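Local coordinates for uncharacterized protein (Legionella pneumophila subsp. pneumophila str. Philadelphia 1, PDB 4RXV), which is of unknown function as a whole, though this N-terminal part carries a RavJ peptidase-family domain and is probably a cysteine-protease-like module of a Legionella effector, at residues L144-K147 / G148-L151; S215-T218 / G219-T222; R98-C102 / S103-Y107; M177-P180 / P181-L185. One frame throughout, in Å; residues are numbered along the deposited sequence.

Interaction 1: residues L144-K147 / G148-L151; sequences LVPK and GSRL
Pro146 O is gripped twice by Ser149. The hydroxyl OG of Ser149 gives it a short bond of 2.7 Å, lying in the carbonyl plane and on a lone pair. The backbone N of Ser149 donates to the same Pro146 O over 3.2 Å, also in the carbonyl plane. Main chain and side chain of one serine therefore hold one carbonyl. The serine torsion makes this possible: OG stands anti to its own carbonyl carbon (chi1 -53°), beside the backbone N, and both donors face the same way.

Below the turn the contact becomes apolar. In one of the two modelled conformers of Val145, its CG2 rests against Ser149 CB at 3.8 Å. Val145 CG1 then reaches Leu151 CD2 more loosely, at 4.3 Å. Leu151 also packs on Ala126 and Pro164, so this side of the bend faces the protein. The Lys147 side chain leaves the turn and bends at chi2 (-69°). Its NZ makes a salt bridge with Asp124 on strand 123-133.

Gly148 has a positive phi (113°), as the third position of a type II turn usually does. Strand 136-146 ends here and the chain reverses. The bond from Ser149 N to Pro146 O closes a type II beta turn, with Lys147 and Gly148 at its corners.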
ATOM      1  N   LEU A 144     -10.328  -1.098   1.966  1.00  7.18           N
ATOM      2  CA  LEU A 144     -11.260  -0.590   2.970  1.00  7.90           C
ATOM      3  C   LEU A 144     -12.635  -1.142   2.656  1.00  8.52           C
ATOM      4  O   LEU A 144     -13.162  -0.888   1.579  1.00  9.07           O
ATOM      5  CB  LEU A 144     -11.293   0.937   2.942  1.00  8.56           C
ATOM      6  CG  LEU A 144      -9.995   1.608   3.398  1.00  9.24           C
ATOM      7  CD1 LEU A 144      -9.900   3.030   2.857  1.00 11.68           C
ATOM      8  CD2 LEU A 144      -9.897   1.623   4.894  1.00 12.63           C
ATOM      9  N   VAL A 145     -13.190  -1.953   3.554  0.53  8.80           N
ATOM     10  CA  VAL A 145     -14.513  -2.526   3.324  0.53 10.06           C
ATOM     11  C   VAL A 145     -15.483  -1.954   4.343  0.53 10.84           C
ATOM     12  O   VAL A 145     -15.133  -1.755   5.488  0.53 10.81           O
ATOM     13  CB  VAL A 145     -14.506  -4.078   3.361  0.53 12.10           C
ATOM     14  CG1 VAL A 145     -13.648  -4.628   2.208  0.53 13.02           C
ATOM     15  CG2 VAL A 145     -14.036  -4.615   4.696  0.53 11.19           C
ATOM     16  N   PRO A 146     -16.712  -1.658   3.922  1.00 14.32           N
ATOM     17  CA  PRO A 146     -17.667  -1.124   4.883  1.00 15.74           C
ATOM     18  C   PRO A 146     -17.869  -2.086   6.043  1.00 14.53           C
ATOM     19  O   PRO A 146     -17.859  -3.298   5.881  1.00 15.89           O
ATOM     20  CB  PRO A 146     -18.937  -0.957   4.048  1.00 20.27           C
ATOM     21  CG  PRO A 146     -18.432  -0.737   2.664  1.00 21.65           C
ATOM     22  CD  PRO A 146     -17.249  -1.634   2.551  1.00 19.06           C
ATOM     23  N   LYS A 147     -18.013  -1.525   7.234  1.00 15.05           N
ATOM     24  CA  LYS A 147     -18.233  -2.313   8.437  1.00 16.76           C
ATOM     25  C   LYS A 147     -19.313  -3.349   8.225  1.00 16.38           C
ATOM     26  O   LYS A 147     -20.397  -3.007   7.749  1.00 17.26           O
ATOM     27  CB  LYS A 147     -18.708  -1.386   9.552  1.00 21.11           C
ATOM     28  CG  LYS A 147     -17.630  -0.576  10.170  1.00 24.73           C
ATOM     29  CD  LYS A 147     -16.705  -1.450  10.953  1.00 25.64           C
ATOM     30  CE  LYS A 147     -15.751  -0.620  11.750  1.00 27.89           C
ATOM     31  NZ  LYS A 147     -14.783  -1.491  12.429  1.00 28.06           N
ATOM     32  N   GLY A 148     -19.051  -4.591   8.635  1.00 19.13           N
ATOM     33  CA  GLY A 148     -20.039  -5.649   8.517  1.00 22.06           C
ATOM     34  C   GLY A 148     -19.584  -6.689   7.522  1.00 22.90           C
ATOM     35  O   GLY A 148     -19.996  -7.846   7.567  1.00 26.38           O
ATOM     36  N   SER A 149     -18.709  -6.274   6.620  1.00 20.87           N
ATOM     37  CA  SER A 149     -18.236  -7.162   5.558  1.00 25.19           C
ATOM     38  C   SER A 149     -17.344  -8.298   6.065  1.00 23.58           C
ATOM     39  O   SER A 149     -16.533  -8.107   6.964  1.00 25.46           O
ATOM     40  CB  SER A 149     -17.450  -6.365   4.512  1.00 29.38           C
ATOM     41  OG  SER A 149     -18.191  -5.260   4.027  1.00 31.10           O
ATOM     42  N   ARG A 150     -17.487  -9.477   5.466  1.00 20.39           N
ATOM     43  CA  ARG A 150     -16.545 -10.566   5.685  1.00 18.49           C
ATOM     44  C   ARG A 150     -16.149 -11.097   4.326  1.00 16.36           C
ATOM     45  O   ARG A 150     -16.991 -11.586   3.561  1.00 18.98           O
ATOM     46  CB  ARG A 150     -17.163 -11.690   6.508  1.00 21.01           C
ATOM     47  N   LEU A 151     -14.877 -10.991   4.015  1.00 14.50           N
ATOM     48  CA  LEU A 151     -14.402 -11.441   2.743  1.00 12.85           C
ATOM     49  C   LEU A 151     -14.150 -12.925   2.850  1.00 11.52           C
ATOM     50  O   LEU A 151     -13.982 -13.452   3.948  1.00 12.39           O
ATOM     51  CB  LEU A 151     -13.110 -10.707   2.397  1.00 13.64           C
ATOM     52  CG  LEU A 151     -13.254  -9.184   2.325  1.00 14.44           C
ATOM     53  CD1 LEU A 151     -11.901  -8.564   2.045  1.00 15.87           C
ATOM     54  CD2 LEU A 151     -14.279  -8.758   1.285  1.00 16.20           C
TER

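Interaction 2: residues S215-T218 / G219-T222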
ATOM      1  N   SER A 215      -7.099  -3.298  20.957  1.00 11.13           N
ATOM      2  CA  SER A 215      -6.041  -2.822  21.838  1.00 12.63           C
ATOM      3  C   SER A 215      -4.897  -2.145  21.080  1.00 12.31           C
ATOM      4  O   SER A 215      -3.886  -1.777  21.679  1.00 15.19           O
ATOM      5  CB  SER A 215      -5.494  -3.960  22.698  1.00 13.80           C
ATOM      6  OG  SER A 215      -4.952  -4.989  21.906  1.00 15.63           O
ATOM      7  N   THR A 216      -5.050  -1.976  19.776  1.00 11.75           N
ATOM      8  CA  THR A 216      -4.035  -1.320  18.968  1.00 11.88           C
ATOM      9  C   THR A 216      -4.341   0.175  18.955  1.00 11.18           C
ATOM     10  O   THR A 216      -5.356   0.615  18.438  1.00 11.57           O
ATOM     11  CB  THR A 216      -4.014  -1.895  17.540  1.00 11.28           C
ATOM     12  OG1 THR A 216      -3.757  -3.303  17.596  1.00 12.99           O
ATOM     13  CG2 THR A 216      -2.924  -1.237  16.706  1.00 12.04           C
ATOM     14  N   ARG A 217      -3.424   0.941  19.515  1.00 13.18           N
ATOM     15  CA  ARG A 217      -3.516   2.385  19.595  1.00 15.06           C
ATOM     16  C   ARG A 217      -3.614   3.039  18.222  1.00 13.81           C
ATOM     17  O   ARG A 217      -2.993   2.591  17.262  1.00 13.46           O
ATOM     18  CB  ARG A 217      -2.232   2.886  20.263  1.00 19.93           C
ATOM     19  CG  ARG A 217      -2.343   4.179  21.032  1.00 30.27           C
ATOM     20  CD  ARG A 217      -1.183   4.319  22.037  1.00 34.23           C
ATOM     21  NE  ARG A 217      -1.525   5.153  23.190  1.00 53.46           N
ATOM     22  CZ  ARG A 217      -2.027   4.702  24.341  1.00 60.86           C
ATOM     23  NH1 ARG A 217      -2.289   3.411  24.513  1.00 62.51           N
ATOM     24  NH2 ARG A 217      -2.318   5.555  25.315  1.00 55.43           N
ATOM     25  N   THR A 218      -4.387   4.110  18.127  1.00 13.94           N
ATOM     26  CA  THR A 218      -4.393   4.943  16.939  1.00 13.69           C
ATOM     27  C   THR A 218      -3.511   6.181  17.145  1.00 13.67           C
ATOM     28  O   THR A 218      -3.126   6.504  18.270  1.00 15.59           O
ATOM     29  CB  THR A 218      -5.820   5.370  16.568  1.00 16.92           C
ATOM     30  OG1 THR A 218      -6.426   6.093  17.654  1.00 20.21           O
ATOM     31  CG2 THR A 218      -6.668   4.158  16.214  1.00 16.91           C
ATOM     32  N   GLY A 219      -3.193   6.893  16.071  1.00 13.58           N
ATOM     33  CA  GLY A 219      -2.371   8.092  16.190  1.00 13.69           C
ATOM     34  C   GLY A 219      -0.904   7.815  16.489  1.00 13.08           C
ATOM     35  O   GLY A 219      -0.180   8.695  16.959  1.00 15.20           O
ATOM     36  N   GLN A 220      -0.462   6.586  16.235  1.00 11.56           N
ATOM     37  CA  GLN A 220       0.940   6.242  16.406  1.00 11.26           C
ATOM     38  C   GLN A 220       1.836   6.848  15.339  1.00 11.93           C
ATOM     39  O   GLN A 220       3.034   7.052  15.575  1.00 13.58           O
ATOM     40  CB  GLN A 220       1.131   4.738  16.390  1.00 11.51           C
ATOM     41  CG  GLN A 220       0.377   4.043  17.465  1.00 12.18           C
ATOM     42  CD  GLN A 220       0.705   2.581  17.506  1.00 12.51           C
ATOM     43  OE1 GLN A 220       1.863   2.196  17.635  1.00 14.21           O
ATOM     44  NE2 GLN A 220      -0.301   1.754  17.353  1.00 12.64           N
ATOM     45  N   LEU A 221       1.285   7.105  14.154  1.00 11.46           N
ATOM     46  CA  LEU A 221       2.106   7.529  13.025  1.00 11.73           C
ATOM     47  C   LEU A 221       2.080   9.043  12.841  1.00 13.76           C
ATOM     48  O   LEU A 221       1.073   9.720  13.068  1.00 16.23           O
ATOM     49  CB  LEU A 221       1.623   6.897  11.723  1.00 12.31           C
ATOM     50  CG  LEU A 221       1.576   5.376  11.683  1.00 12.28           C
ATOM     51  CD1 LEU A 221       0.964   4.868  10.408  1.00 12.99           C
ATOM     52  CD2 LEU A 221       2.969   4.777  11.878  1.00 14.66           C
ATOM     53  N   THR A 222       3.203   9.586  12.403  1.00 13.34           N
ATOM     54  CA  THR A 222       3.254  10.952  11.934  1.00 14.25           C
ATOM     55  C   THR A 222       3.128  10.916  10.411  1.00 11.84           C
ATOM     56  O   THR A 222       3.910  10.246   9.750  1.00 12.78           O
ATOM     57  CB  THR A 222       4.561  11.595  12.360  1.00 16.65           C
ATOM     58  OG1 THR A 222       4.659  11.549  13.794  1.00 17.92           O
ATOM     59  CG2 THR A 222       4.618  13.017  11.885  1.00 17.88           C
TER
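Gln220 NE2 donates to Arg217 O at 2.8 Å, with an N-H...O angle of 172°. The acceptor lies close to the amide plane of Gln220. The N-H points nearly straight at the oxygen, which it meets 35° out of the carbonyl plane of Arg217.

Around this bond the contacts are weaker. Arg217 CB lies 3.7 Å from Gln220 NE2 and 4.0 Å from Gln220 CG. Thr216 crosses the glutamine at about a right angle, with its CG2 4.0 Å from Gln220 NE2. The rest of the Arg217 chain runs extended and leads away.

The glutamine reaches back because CG stands anti to the carbonyl carbon (chi1 -60°) and the chain is extended beyond it. A second partner, Gln75 OE1, also takes a bond from NE2, so the amide nitrogen joins the loop to helix 74-84. Asp115 holds the backbone N of both Gln220 and Leu221 with its carboxylate, and Thr216 O receives Arg120 NH2. Gly219 bends the chain at positive phi. This is a side-chain-to-main-chain bridge across an irregular loop after strand 202-206, lying over helices 74-84 and 117-122.

Interaction 3: residues R98-C102 / S103-Y107; sequences RVSEC and SNFAY
Ser100 CB sits over one face of the Phe105 ring, 3.7 Å from its centroid and 20° off the ring normal. This is a CH-pi contact, offset toward the rim of the ring. Phe105 CG stands anti to the backbone N (chi1 -152°), which swings the ring back over the serine. Ser100 OG comes alongside the root of the phenylalanine, 3.2 Å from Phe105 CB.

Glu101 starts out away from 103-107, but its end turns back to it. Its CG lies between the backbone N and the carbonyl carbon (chi1 42°), and a second bend at chi2 brings the carboxylate to two successive backbone amides. Asn104 N meets Glu101 OE1 on its syn side at 3.0 Å. Ser103 N comes from above the carboxylate plane to Glu101 OE2 at 2.9 Å. The Asn104 amide plane is nearly perpendicular to the carboxylate. Glu101 O receives Phe105 N at 3.2 Å, so side chain and main chain of one residue serve three amides.

A water takes a bond from Ala106 N and lies 2.9 Å from Cys102 O, which is also bonded by His139 ND1. A cysteine just ahead of a helix with a histidine nearby is consistent with a clan CA peptidase. The segment carries strand 95-100 into helix 105-114. Phe105 packs on Pro172 and Trp173 of helix 172-176, and Ala106 O bonds Thr142 OG1 of strand 136-146.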
ATOM      1  N   ARG A  98      13.260   5.955   0.659  1.00  9.71           N
ATOM      2  CA  ARG A  98      12.346   4.919   1.156  1.00  8.70           C
ATOM      3  C   ARG A  98      12.185   3.915   0.032  1.00  9.05           C
ATOM      4  O   ARG A  98      12.225   4.315  -1.132  1.00 10.32           O
ATOM      5  CB  ARG A  98      10.999   5.524   1.555  1.00  8.79           C
ATOM      6  CG  ARG A  98      11.114   6.572   2.668  1.00  8.71           C
ATOM      7  CD  ARG A  98       9.738   7.145   3.048  1.00  8.66           C
ATOM      8  NE  ARG A  98       9.207   7.899   1.930  1.00  8.65           N
ATOM      9  CZ  ARG A  98       7.937   8.271   1.783  1.00  8.54           C
ATOM     10  NH1 ARG A  98       7.014   8.004   2.707  1.00  8.86           N
ATOM     11  NH2 ARG A  98       7.591   8.929   0.688  1.00  8.93           N
ATOM     12  N   VAL A  99      12.021   2.640   0.369  1.00  8.69           N
ATOM     13  CA  VAL A  99      12.025   1.590  -0.637  1.00  8.66           C
ATOM     14  C   VAL A  99      10.888   0.621  -0.422  1.00  8.24           C
ATOM     15  O   VAL A  99      10.655   0.178   0.685  1.00  9.17           O
ATOM     16  CB  VAL A  99      13.340   0.774  -0.582  1.00 10.33           C
ATOM     17  CG1 VAL A  99      13.374  -0.263  -1.715  1.00 11.60           C
ATOM     18  CG2 VAL A  99      14.559   1.657  -0.622  1.00 11.86           C
ATOM     19  N   SER A 100      10.241   0.222  -1.516  1.00  8.43           N
ATOM     20  CA  SER A 100       9.292  -0.888  -1.471  1.00  8.75           C
ATOM     21  C   SER A 100       9.151  -1.519  -2.863  1.00  9.46           C
ATOM     22  O   SER A 100       9.915  -1.199  -3.785  1.00 10.00           O
ATOM     23  CB  SER A 100       7.953  -0.447  -0.883  1.00  9.24           C
ATOM     24  OG  SER A 100       7.185  -1.549  -0.491  1.00 10.18           O
ATOM     25  N   GLU A 101       8.202  -2.442  -3.006  1.00  9.54           N
ATOM     26  CA  GLU A 101       8.050  -3.211  -4.229  1.00  9.58           C
ATOM     27  C   GLU A 101       6.632  -3.812  -4.266  1.00  8.90           C
ATOM     28  O   GLU A 101       5.806  -3.567  -3.369  1.00  9.34           O
ATOM     29  CB  GLU A 101       9.172  -4.262  -4.370  1.00 10.33           C
ATOM     30  CG  GLU A 101       9.517  -4.989  -3.081  1.00 11.32           C
ATOM     31  CD  GLU A 101       8.327  -5.698  -2.527  1.00 12.51           C
ATOM     32  OE1 GLU A 101       7.896  -5.376  -1.403  1.00 14.48           O
ATOM     33  OE2 GLU A 101       7.797  -6.577  -3.238  1.00 14.33           O
ATOM     34  N   CYS A 102       6.338  -4.572  -5.313  1.00  9.38           N
ATOM     35  CA  CYS A 102       4.972  -4.958  -5.663  1.00  9.67           C
ATOM     36  C   CYS A 102       4.251  -5.758  -4.590  1.00  9.70           C
ATOM     37  O   CYS A 102       3.029  -5.673  -4.459  1.00  9.92           O
ATOM     38  CB  CYS A 102       5.020  -5.771  -6.967  1.00 10.26           C
ATOM     39  SG  CYS A 102       3.478  -6.054  -7.815  1.00 10.51           S
ATOM     40  N   SER A 103       5.001  -6.570  -3.858  0.78  9.81           N
ATOM     41  CA  SER A 103       4.413  -7.398  -2.819  0.78 10.65           C
ATOM     42  C   SER A 103       4.065  -6.625  -1.553  0.78 10.74           C
ATOM     43  O   SER A 103       2.918  -6.612  -1.149  0.78 13.19           O
ATOM     44  CB  SER A 103       5.343  -8.566  -2.499  0.78 13.48           C
ATOM     45  OG  SER A 103       5.332  -9.475  -3.574  0.78 15.22           O
ATOM     46  N   ASN A 104       5.038  -5.986  -0.925  1.00  8.94           N
ATOM     47  CA  ASN A 104       4.855  -5.499   0.450  1.00  9.67           C
ATOM     48  C   ASN A 104       4.410  -4.062   0.540  1.00  8.29           C
ATOM     49  O   ASN A 104       4.037  -3.646   1.629  1.00  8.87           O
ATOM     50  CB  ASN A 104       6.134  -5.665   1.288  1.00 11.28           C
ATOM     51  CG  ASN A 104       6.503  -7.115   1.545  1.00 13.09           C
ATOM     52  OD1 ASN A 104       5.762  -8.042   1.176  1.00 13.74           O
ATOM     53  ND2 ASN A 104       7.633  -7.321   2.218  1.00 15.27           N
ATOM     54  N   PHE A 105       4.433  -3.279  -0.541  1.00  7.63           N
ATOM     55  CA  PHE A 105       4.158  -1.859  -0.399  1.00  7.47           C
ATOM     56  C   PHE A 105       2.784  -1.604   0.251  1.00  6.92           C
ATOM     57  O   PHE A 105       2.643  -0.700   1.075  1.00  7.46           O
ATOM     58  CB  PHE A 105       4.246  -1.210  -1.778  1.00  7.71           C
ATOM     59  CG  PHE A 105       4.658   0.270  -1.799  1.00  7.52           C
ATOM     60  CD1 PHE A 105       4.591   1.097  -0.701  1.00  7.79           C
ATOM     61  CD2 PHE A 105       5.114   0.803  -2.985  1.00  8.52           C
ATOM     62  CE1 PHE A 105       4.972   2.436  -0.796  1.00  8.59           C
ATOM     63  CE2 PHE A 105       5.462   2.137  -3.100  1.00  8.63           C
ATOM     64  CZ  PHE A 105       5.386   2.952  -2.008  1.00  8.58           C
ATOM     65  N   ALA A 106       1.778  -2.390  -0.121  1.00  6.94           N
ATOM     66  CA  ALA A 106       0.430  -2.223   0.394  1.00  7.74           C
ATOM     67  C   ALA A 106       0.389  -2.247   1.923  1.00  6.81           C
ATOM     68  O   ALA A 106      -0.512  -1.656   2.509  1.00  7.51           O
ATOM     69  CB  ALA A 106      -0.489  -3.265  -0.178  1.00  8.43           C
ATOM     70  N   TYR A 107       1.335  -2.916   2.571  1.00  7.19           N
ATOM     71  CA  TYR A 107       1.357  -3.023   4.012  1.00  7.19           C
ATOM     72  C   TYR A 107       1.526  -1.638   4.639  1.00  6.67           C
ATOM     73  O   TYR A 107       1.024  -1.403   5.730  1.00  7.65           O
ATOM     74  CB  TYR A 107       2.481  -3.934   4.458  1.00  7.69           C
ATOM     75  CG  TYR A 107       2.445  -5.365   3.941  1.00  7.54           C
ATOM     76  CD1 TYR A 107       1.367  -5.907   3.265  1.00  8.00           C
ATOM     77  CD2 TYR A 107       3.561  -6.168   4.111  1.00  9.18           C
ATOM     78  CE1 TYR A 107       1.388  -7.209   2.800  1.00  9.84           C
ATOM     79  CE2 TYR A 107       3.584  -7.465   3.651  1.00  9.92           C
ATOM     80  CZ  TYR A 107       2.499  -7.965   2.985  1.00 10.60           C
ATOM     81  OH  TYR A 107       2.496  -9.263   2.520  1.00 14.65           O
TER
HETATM   82  O   HOH W   1       1.745  -3.811  -2.706  1.00  7.80           O

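Interaction 4: residues M177-P180 / P181-L185; sequences MGHP and PEQAL
His179 ND1 donates to Gln183 OE1 over 3.0 Å. The oxygen lies at the edge of the imidazole, near its plane, and the N-H points almost down the C=O line of the amide (C=O...N angle 175°). Ring and amide planes are turned 42° against each other. Gln183 is modelled in two conformers, and its side-chain geometry here is that of one.

Alongside this bond the packing is close. The Gln183 side chain runs extended beyond CG and passes obliquely over the Pro180 ring. Its CD lies 3.8 Å from Pro180 CD, and its OE1 is 3.6 Å from the same carbon. Gln183 N donates to Pro180 O at 2.9 Å, from well above the carbonyl plane. That bond belongs to the short 3-10 turn of residues 181-183. Further on, Pro181 O takes two backbone bonds, from Ala184 N and Leu185 N. Ala184 is buried and packs on helix 172-176. NE2 of His179 also bonds Cys32 O, and Tyr194 meets the ring edge-to-face. At the start of 177-180, buried Gly178 ends helix 172-176 as the C-prime residue of a Schellman motif.

The outer side is looser. Glu182 is exposed and bends at chi2 (80°), which brings OE1 to 3.4 Å from Pro180 CB, a mere touch.

With Gln183 OE1 on ND1 and Cys32 O on NE2, both ring nitrogens face oxygen acceptors. These bonds would fix the rotation of the imidazole and turn the amide oxygen toward it. The ring is probably doubly protonated and positively charged, at least when Gln183 takes this conformer.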
ATOM      1  N   MET A 177       4.606   3.641  -9.128  1.00  8.42           N
ATOM      2  CA  MET A 177       4.693   3.304 -10.548  1.00  8.35           C
ATOM      3  C   MET A 177       4.056   4.385 -11.435  1.00  8.69           C
ATOM      4  O   MET A 177       3.881   4.157 -12.634  1.00 10.69           O
ATOM      5  CB  MET A 177       4.055   1.946 -10.816  1.00  8.48           C
ATOM      6  CG  MET A 177       4.804   0.786 -10.145  1.00  8.57           C
ATOM      7  SD  MET A 177       6.448   0.490 -10.844  1.00  9.43           S
ATOM      8  CE  MET A 177       6.011  -0.313 -12.381  1.00 10.13           C
ATOM      9  N   GLY A 178       3.793   5.563 -10.881  1.00  8.29           N
ATOM     10  CA  GLY A 178       3.443   6.718 -11.676  1.00  9.07           C
ATOM     11  C   GLY A 178       1.965   6.999 -11.838  1.00  8.76           C
ATOM     12  O   GLY A 178       1.630   8.017 -12.432  1.00  9.84           O
ATOM     13  N   HIS A 179       1.089   6.155 -11.308  1.00  8.48           N
ATOM     14  CA  HIS A 179      -0.343   6.388 -11.425  1.00  8.75           C
ATOM     15  C   HIS A 179      -0.801   7.423 -10.404  1.00  9.39           C
ATOM     16  O   HIS A 179      -0.261   7.503  -9.312  1.00  9.16           O
ATOM     17  CB  HIS A 179      -1.108   5.076 -11.270  1.00  9.46           C
ATOM     18  CG  HIS A 179      -0.781   4.095 -12.349  1.00  9.97           C
ATOM     19  ND1 HIS A 179      -1.490   4.026 -13.522  1.00 11.89           N
ATOM     20  CD2 HIS A 179       0.212   3.178 -12.453  1.00 10.63           C
ATOM     21  CE1 HIS A 179      -0.962   3.098 -14.300  1.00 11.22           C
ATOM     22  NE2 HIS A 179       0.094   2.587 -13.687  1.00 11.70           N
ATOM     23  N   PRO A 180      -1.801   8.230 -10.756  1.00  9.30           N
ATOM     24  CA  PRO A 180      -2.259   9.256  -9.823  1.00  9.85           C
ATOM     25  C   PRO A 180      -3.090   8.695  -8.667  1.00  9.18           C
ATOM     26  O   PRO A 180      -3.614   7.577  -8.740  1.00  9.21           O
ATOM     27  CB  PRO A 180      -3.142  10.146 -10.700  1.00 11.88           C
ATOM     28  CG  PRO A 180      -3.652   9.207 -11.761  1.00 12.06           C
ATOM     29  CD  PRO A 180      -2.523   8.263 -12.037  1.00 10.44           C
ATOM     30  N   PRO A 181      -3.249   9.483  -7.597  1.00  8.54           N
ATOM     31  CA  PRO A 181      -4.069   9.030  -6.468  1.00  9.04           C
ATOM     32  C   PRO A 181      -5.461   8.580  -6.887  1.00  8.11           C
ATOM     33  O   PRO A 181      -6.035   7.680  -6.258  1.00  8.15           O
ATOM     34  CB  PRO A 181      -4.093  10.263  -5.533  1.00  9.76           C
ATOM     35  CG  PRO A 181      -2.842  11.007  -5.854  1.00 12.07           C
ATOM     36  CD  PRO A 181      -2.632  10.793  -7.337  1.00  9.73           C
ATOM     37  N   GLU A 182      -6.022   9.222  -7.897  1.00  8.17           N
ATOM     38  CA  GLU A 182      -7.388   8.922  -8.314  1.00  8.77           C
ATOM     39  C   GLU A 182      -7.520   7.542  -8.960  1.00  8.41           C
ATOM     40  O   GLU A 182      -8.624   7.082  -9.216  1.00  9.41           O
ATOM     41  CB  GLU A 182      -7.903   9.994  -9.257  1.00  9.64           C
ATOM     42  CG  GLU A 182      -8.033  11.360  -8.615  1.00 10.29           C
ATOM     43  CD  GLU A 182      -6.726  12.126  -8.498  1.00 10.81           C
ATOM     44  OE1 GLU A 182      -5.683  11.725  -9.078  1.00 10.74           O
ATOM     45  OE2 GLU A 182      -6.757  13.195  -7.844  1.00 12.07           O
ATOM     46  N   GLN A 183      -6.388   6.907  -9.247  0.53  8.42           N
ATOM     47  CA  GLN A 183      -6.366   5.541  -9.755  0.53  9.28           C
ATOM     48  C   GLN A 183      -5.844   4.528  -8.752  0.53  8.09           C
ATOM     49  O   GLN A 183      -5.673   3.368  -9.105  0.53  8.37           O
ATOM     50  CB  GLN A 183      -5.499   5.461 -11.008  0.53 14.39           C
ATOM     51  CG  GLN A 183      -6.117   6.144 -12.199  0.53 23.30           C
ATOM     52  CD  GLN A 183      -5.252   6.056 -13.440  0.53 38.61           C
ATOM     53  OE1 GLN A 183      -4.207   5.403 -13.448  0.53 55.41           O
ATOM     54  NE2 GLN A 183      -5.685   6.729 -14.505  0.53 35.50           N
ATOM     55  N   ALA A 184      -5.599   4.938  -7.504  1.00  7.82           N
ATOM     56  CA  ALA A 184      -4.867   4.064  -6.588  1.00  7.12           C
ATOM     57  C   ALA A 184      -5.134   4.255  -5.112  1.00  7.47           C
ATOM     58  O   ALA A 184      -4.938   3.307  -4.365  1.00  8.71           O
ATOM     59  CB  ALA A 184      -3.376   4.221  -6.836  1.00  8.48           C
ATOM     60  N   LEU A 185      -5.484   5.445  -4.658  1.00  7.46           N
ATOM     61  CA  LEU A 185      -5.538   5.737  -3.219  1.00  7.85           C
ATOM     62  C   LEU A 185      -6.987   5.979  -2.777  1.00  7.70           C
ATOM     63  O   LEU A 185      -7.497   7.107  -2.830  1.00  8.05           O
ATOM     64  CB  LEU A 185      -4.642   6.917  -2.853  1.00  7.72           C
ATOM     65  CG  LEU A 185      -3.147   6.733  -3.169  1.00  7.76           C
ATOM     66  CD1 LEU A 185      -2.348   7.956  -2.785  1.00  9.06           C
ATOM     67  CD2 LEU A 185      -2.567   5.471  -2.493  1.00  8.25           C
TER

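Interaction 3 is the buried contact of the four. Interactions 2 and 4 lie at the surface, and interaction 1 is partly buried at a strand end. Interactions 3 and 4 are the nearest pair, with centres 15 Å apart, and both meet helix 172-176. Interactions 1 and 2 share Arg120 as a neighbour, though the bond from Lys147 is weak. None of the contacts touches another. In the interior a carboxylate accepts from backbone amides beside an aromatic ring. At the outer sites other groups do the work: a serine hydroxyl in 144-151, a glutamine amide in 215-222, and an imidazole with a glutamine in 177-185.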